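Local coordinates for putative glutathione-regulated potassium-efflux system protein KefB (Vibrio parahaemolyticus RIMD 2210633, PDB 3C85) that binds AMP through a TrkA-N domain and probably serves as the regulatory nucleotide-binding part of a potassium-efflux antiporter of the CPA2 family, at residues 69-74 / 88-93. Numbering follows the deposited sequence.
Sequences IEIREE and SGDATD
The nucleotide site of a Rossmann-type TrkA-N domain forms at the C-terminal ends of its parallel strands, and here two neighbouring ends, of strand 66-70 and the outermost strand 86-88, are joined where they run out into loops. Between residues 69-74 and 88-93 a single backbone hydrogen bond forms: Gly89 N donates to Glu70 O at 3.0 Å, approaching from above the carbonyl plane rather than along a lone pair. Ser88 CA presses on that same Glu70 O at 3.1 Å in a CA-H...O contact. Gly89 O in turn lies 3.3 Å from Ile71 CA, a second such contact just past the parallel bridge of Glu70 with Ser88. Such an acidic residue closing the second strand is a hallmark of Rossmann domains, where it commonly meets the ribose of the nucleotide; Glu70, Arg72, Asp90 and Ala91 all bind AMP in this protein, although no AMP is bound to this chain. Without ligand, the Glu70 carboxylate is fixed by its own loop. OE2 takes Arg72 N on its anti lone pair and Arg72 NE, at 2.7 Å, from above the carboxylate plane. With NE on OE2 and NH2 on OE1 the guanidinium grips side-on, probably favouring the ionised acid; OE1 also accepts from Met47 N, in what looks like the GxGxxG loop of a Rossmann fold. Ile71, CG1 anti to the backbone N (chi1 -155°), runs alongside Asp90 and sets CD1 3.6 Å from Asp90 CG. Asp90 OD1 accepts twice from Thr92: from N at 2.9 Å, closing an Asx turn, and from OG1 at a very short 2.5 Å. Ile69 CG2 lies 4.4 Å from Ala91 CB, both side chains resting on Leu45 of strand 42-45, while at the start of helix 73-81 Glu73 CG meets Ser88 CB.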
# COMPACT_ATOMS: atom_id res chain seq x y z
N ILE A 69 -4.87 17.15 -7.35
CA ILE A 69 -3.95 18.21 -7.77
C ILE A 69 -2.65 17.50 -8.17
O ILE A 69 -2.13 16.68 -7.40
CB ILE A 69 -3.67 19.24 -6.62
CG1 ILE A 69 -4.98 19.75 -5.99
CG2 ILE A 69 -2.66 20.33 -7.08
CD1 ILE A 69 -5.99 20.37 -6.93
N GLU A 70 -2.16 17.79 -9.37
CA GLU A 70 -1.04 17.05 -9.96
C GLU A 70 -0.08 17.99 -10.71
O GLU A 70 -0.51 18.78 -11.56
CB GLU A 70 -1.63 15.97 -10.88
CG GLU A 70 -0.60 15.18 -11.71
CD GLU A 70 0.51 14.61 -10.88
OE1 GLU A 70 0.20 13.87 -9.92
OE2 GLU A 70 1.70 14.90 -11.18
N ILE A 71 1.20 17.95 -10.37
CA ILE A 71 2.18 18.87 -10.98
C ILE A 71 2.46 18.58 -12.47
O ILE A 71 2.77 19.51 -13.24
CB ILE A 71 3.49 18.94 -10.17
CG1 ILE A 71 4.20 20.29 -10.43
CG2 ILE A 71 4.37 17.69 -10.42
CD1 ILE A 71 5.42 20.58 -9.52
N ARG A 72 2.31 17.32 -12.86
CA ARG A 72 2.55 16.90 -14.26
C ARG A 72 1.32 17.17 -15.12
O ARG A 72 0.30 16.46 -15.02
CB ARG A 72 2.89 15.40 -14.35
CG ARG A 72 4.12 14.90 -13.53
CD ARG A 72 4.11 13.37 -13.39
NE ARG A 72 3.04 12.94 -12.47
CZ ARG A 72 2.42 11.75 -12.50
NH1 ARG A 72 2.73 10.82 -13.40
NH2 ARG A 72 1.45 11.51 -11.64
N GLU A 73 1.41 18.19 -15.98
CA GLU A 73 0.31 18.56 -16.86
C GLU A 73 -0.17 17.38 -17.73
O GLU A 73 -1.39 17.16 -17.88
CB GLU A 73 0.69 19.79 -17.72
CG GLU A 73 0.68 21.07 -16.90
CD GLU A 73 0.80 22.36 -17.72
OE1 GLU A 73 0.93 22.34 -18.98
OE2 GLU A 73 0.78 23.42 -17.08
N GLU A 74 0.77 16.61 -18.28
CA GLU A 74 0.36 15.49 -19.14
C GLU A 74 -0.35 14.40 -18.31
O GLU A 74 -1.36 13.83 -18.75
CB GLU A 74 1.50 14.95 -20.04
CG GLU A 74 2.44 13.93 -19.39
CD GLU A 74 1.87 12.48 -19.35
OE1 GLU A 74 1.15 12.07 -20.29
OE2 GLU A 74 2.15 11.76 -18.37
N SER A 88 -4.04 20.58 -12.91
CA SER A 88 -2.60 20.67 -12.73
C SER A 88 -2.24 21.81 -11.77
O SER A 88 -2.95 22.83 -11.70
CB SER A 88 -1.90 20.83 -14.07
OG SER A 88 -2.32 22.03 -14.66
N GLY A 89 -1.14 21.65 -11.04
CA GLY A 89 -0.68 22.69 -10.16
C GLY A 89 0.38 22.16 -9.23
O GLY A 89 0.51 20.96 -9.08
N ASP A 90 1.14 23.06 -8.62
CA ASP A 90 2.22 22.67 -7.70
C ASP A 90 1.75 23.00 -6.29
O ASP A 90 1.79 24.17 -5.88
CB ASP A 90 3.49 23.46 -8.06
CG ASP A 90 4.68 23.18 -7.12
OD1 ASP A 90 4.55 22.46 -6.11
OD2 ASP A 90 5.77 23.75 -7.41
N ALA A 91 1.32 21.98 -5.54
CA ALA A 91 0.82 22.19 -4.18
C ALA A 91 1.88 22.71 -3.16
O ALA A 91 1.51 23.09 -2.06
CB ALA A 91 0.09 20.98 -3.66
N THR A 92 3.16 22.79 -3.55
CA THR A 92 4.18 23.41 -2.68
C THR A 92 4.32 24.92 -2.89
O THR A 92 5.04 25.61 -2.15
CB THR A 92 5.59 22.76 -2.88
OG1 THR A 92 6.08 23.11 -4.18
CG2 THR A 92 5.53 21.27 -2.77
N ASP A 93 3.64 25.44 -3.91
CA ASP A 93 3.80 26.85 -4.33
C ASP A 93 2.71 27.70 -3.71
O ASP A 93 1.53 27.43 -3.97
CB ASP A 93 3.74 26.89 -5.85
CG ASP A 93 4.10 28.24 -6.42
OD1 ASP A 93 4.15 29.22 -5.67
OD2 ASP A 93 4.30 28.31 -7.65